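Local coordinates for protein isocitrate dehydrogenase [NAD] subunit 1, mitochondrial (Saccharomyces cerevisiae, PDB 3BLX) that catalyses, together with its partner subunit in an octamer, the NAD-dependent oxidative decarboxylation of isocitrate to 2-oxoglutarate in the citric acid cycle, and also binds RNA, at residues E[293-296]-E[297-300]; E[31-34]-E[35-39]. All blocks are in the same frame, centred on the assembly; numbering follows the deposited sequence.

Contact 1 (E[293-296]-E[297-300]); sequences LSST and LMLN
Leu297 N reaches back one helical turn to Leu293 O (3.1 Å), and the hydroxyl of Thr296 joins it on that oxygen. The turn belongs to helix 289-302 of the isocitrate/isopropylmalate dehydrogenase fold, most of its residues here buried, and the i to i+4 bonds run on through Met298 N to Ser294 O and Leu299 N to Ser295 O. Thr296 sets OG1 between its own N and carbonyl carbon (chi1 76°), from where it donates to Leu293 O over 2.9 Å, on the same face of the carbonyl plane as Leu297 N. Replacing Thr296 by a glycine would probably leave Leu293 O with main-chain donors alone and open a gap against Ile311 of helix 306-320. The Leu299 side chain climbs back along the preceding turn: CB sits 3.4 Å from Thr296 O, CG lies 3.4 Å from Ser295 O, and the CD1 methyl comes within 4.2 Å of Thr296 CA. Beyond the turn it packs on Phe40 of helix 27-42 and on Ala308 and Ile311. Met298 bends at its thioether (chi3 66°), which folds the CE methyl back to 3.9 Å from Ser295 O.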
# COMPACT_ATOMS: atom_id res chain seq x y z
N LEU E 293 -2.05 32.31 -22.16
CA LEU E 293 -3.08 31.37 -22.55
C LEU E 293 -2.99 30.06 -21.75
O LEU E 293 -4.00 29.45 -21.41
CB LEU E 293 -3.00 31.09 -24.05
CG LEU E 293 -3.38 32.30 -24.89
CD1 LEU E 293 -3.41 31.97 -26.37
CD2 LEU E 293 -4.73 32.83 -24.44
N SER E 294 -1.77 29.61 -21.47
CA SER E 294 -1.59 28.44 -20.65
C SER E 294 -2.13 28.77 -19.27
O SER E 294 -2.74 27.94 -18.63
CB SER E 294 -0.11 28.07 -20.56
OG SER E 294 0.35 27.60 -21.81
N SER E 295 -1.90 30.01 -18.86
CA SER E 295 -2.39 30.54 -17.61
C SER E 295 -3.89 30.39 -17.50
O SER E 295 -4.41 30.16 -16.41
CB SER E 295 -2.05 32.03 -17.52
OG SER E 295 -2.01 32.45 -16.19
N THR E 296 -4.59 30.57 -18.62
CA THR E 296 -6.03 30.50 -18.59
C THR E 296 -6.52 29.06 -18.57
O THR E 296 -7.53 28.77 -17.96
CB THR E 296 -6.70 31.33 -19.71
OG1 THR E 296 -6.59 30.65 -20.95
CG2 THR E 296 -6.05 32.68 -19.80
N LEU E 297 -5.79 28.16 -19.23
CA LEU E 297 -6.06 26.72 -19.09
C LEU E 297 -6.03 26.34 -17.62
O LEU E 297 -6.87 25.58 -17.16
CB LEU E 297 -5.05 25.88 -19.86
CG LEU E 297 -5.16 25.92 -21.38
CD1 LEU E 297 -4.17 24.97 -22.05
CD2 LEU E 297 -6.56 25.55 -21.78
N MET E 298 -5.06 26.87 -16.90
CA MET E 298 -4.95 26.64 -15.47
C MET E 298 -6.15 27.20 -14.70
O MET E 298 -6.68 26.55 -13.81
CB MET E 298 -3.64 27.22 -14.92
CG MET E 298 -3.43 26.91 -13.48
SD MET E 298 -2.09 27.86 -12.77
CE MET E 298 -2.78 29.52 -12.88
N LEU E 299 -6.59 28.40 -15.06
CA LEU E 299 -7.76 28.99 -14.43
C LEU E 299 -9.00 28.10 -14.61
O LEU E 299 -9.70 27.79 -13.65
CB LEU E 299 -8.01 30.40 -14.98
CG LEU E 299 -7.00 31.47 -14.55
CD1 LEU E 299 -7.25 32.76 -15.29
CD2 LEU E 299 -7.00 31.71 -13.05
N ASN E 300 -9.26 27.68 -15.85
CA ASN E 300 -10.32 26.73 -16.16
C ASN E 300 -10.28 25.52 -15.24
O ASN E 300 -11.27 25.13 -14.65
CB ASN E 300 -10.20 26.24 -17.61
CG ASN E 300 -10.70 27.27 -18.63
OD1 ASN E 300 -11.40 28.23 -18.29
ND2 ASN E 300 -10.36 27.05 -19.89

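Contact 2 (E[31-34]-E[35-39]); sequences EITD and SVRTI
Asp34 keeps CG beside its backbone N (chi1 -71°), and Arg37, three residues on, bends its chain at chi3 (-97°); the two side chains therefore run side by side, pointing the same way. Asp34 OD1 comes to the edge of the guanidinium, in its plane, and takes a weak, long hydrogen bond from Arg37 NE at 3.4 Å, the one salt-bridge contact of the pair. Carboxylate and guanidinium planes stand 50° apart, and Arg37 NH2 is slightly farther from the same oxygen, at 3.6 Å. The other carboxylate oxygen, OD2, pairs with Lys30, so the acid is shared between two cations, which would probably favour its charged form. Thr33 lies obliquely to the arginine, its CG2 methyl 3.9 Å from Arg37 NH2. These residues lie on helix 27-42, the crossover of a beta-alpha-beta unit between the parallel strands 17-25 and 47-51; Thr33 and Arg37 pack on Leu22 of the first strand. Thr38 grips Asp34 O twice: its N bonds at 2.9 Å in the regular helical way, while its OG1 bonds, also at 2.9 Å, from above the carbonyl plane and on the opposite face. Elsewhere on the helix, Ser35 OG and Thr339 OG1 of helix 335-347 share a hydrogen bond, and Ser35 CB rests 3.3 Å from Ile32 O.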
# COMPACT_ATOMS: atom_id res chain seq x y z
N GLU E 31 10.45 36.85 -17.72
CA GLU E 31 9.73 37.95 -18.36
C GLU E 31 8.29 37.53 -18.62
O GLU E 31 7.37 38.24 -18.23
CB GLU E 31 10.38 38.38 -19.69
CG GLU E 31 11.77 39.01 -19.61
CD GLU E 31 12.41 39.21 -21.00
OE1 GLU E 31 13.66 39.24 -21.08
OE2 GLU E 31 11.67 39.33 -22.01
N ILE E 32 8.07 36.39 -19.27
CA ILE E 32 6.70 36.00 -19.60
C ILE E 32 5.91 35.56 -18.35
O ILE E 32 4.71 35.73 -18.27
CB ILE E 32 6.65 34.91 -20.68
CG1 ILE E 32 7.21 33.60 -20.14
CG2 ILE E 32 7.39 35.35 -21.92
CD1 ILE E 32 7.37 32.55 -21.19
N THR E 33 6.60 35.00 -17.39
CA THR E 33 5.98 34.66 -16.13
C THR E 33 5.50 35.91 -15.40
O THR E 33 4.41 35.93 -14.80
CB THR E 33 6.98 33.94 -15.24
OG1 THR E 33 6.75 32.54 -15.34
CG2 THR E 33 6.83 34.38 -13.79
N ASP E 34 6.31 36.97 -15.45
CA ASP E 34 5.95 38.23 -14.80
C ASP E 34 4.76 38.92 -15.48
O ASP E 34 3.92 39.54 -14.82
CB ASP E 34 7.15 39.17 -14.71
CG ASP E 34 8.18 38.69 -13.67
OD1 ASP E 34 7.86 37.77 -12.88
OD2 ASP E 34 9.31 39.23 -13.66
N SER E 35 4.67 38.79 -16.79
CA SER E 35 3.47 39.18 -17.51
C SER E 35 2.20 38.59 -16.87
O SER E 35 1.25 39.31 -16.59
CB SER E 35 3.61 38.80 -18.98
OG SER E 35 2.39 38.92 -19.66
N VAL E 36 2.21 37.27 -16.63
CA VAL E 36 1.07 36.61 -16.01
C VAL E 36 0.85 37.12 -14.58
O VAL E 36 -0.25 37.48 -14.23
CB VAL E 36 1.23 35.08 -16.00
CG1 VAL E 36 0.26 34.45 -15.02
CG2 VAL E 36 0.98 34.52 -17.39
N ARG E 37 1.89 37.12 -13.76
CA ARG E 37 1.80 37.66 -12.40
C ARG E 37 1.11 39.02 -12.39
O ARG E 37 0.24 39.28 -11.55
CB ARG E 37 3.18 37.79 -11.78
CG ARG E 37 3.50 36.74 -10.79
CD ARG E 37 4.62 37.20 -9.90
NE ARG E 37 5.90 36.68 -10.36
CZ ARG E 37 6.64 35.83 -9.66
NH1 ARG E 37 6.22 35.44 -8.46
NH2 ARG E 37 7.81 35.40 -10.15
N THR E 38 1.52 39.89 -13.32
CA THR E 38 1.01 41.25 -13.46
C THR E 38 -0.48 41.29 -13.85
O THR E 38 -1.29 41.97 -13.21
CB THR E 38 1.84 42.07 -14.51
OG1 THR E 38 3.19 42.23 -14.06
CG2 THR E 38 1.25 43.44 -14.71
N ILE E 39 -0.85 40.59 -14.90
CA ILE E 39 -2.26 40.48 -15.24
C ILE E 39 -3.09 39.90 -14.10
O ILE E 39 -4.24 40.31 -13.88
CB ILE E 39 -2.46 39.61 -16.47
CG1 ILE E 39 -1.71 40.19 -17.66
CG2 ILE E 39 -3.93 39.43 -16.76
CD1 ILE E 39 -1.75 39.32 -18.92

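In the fold
Each contact lies within a single helix, two successive turns of it, and the helices meet: Ser295 of contact 1 packs on Val36 of contact 2, with the contact centres about 13 Å apart. Contact 1 lies deeper, its centre about 11 Å from the chain centre against about 18 Å for contact 2, and touches helices 27-42 and 306-320 and strand 258-262. Both turn a threonine hydroxyl back onto a main-chain oxygen; in contact 1 the rest is mostly apolar, Met298 and Leu299 packing on Phe40. Contact 2 is only partly buried: Ile32, Ser35, Val36 and Ile39 meet helix 289-302, whereas partly exposed Asp34 and Arg37 add a charged pair.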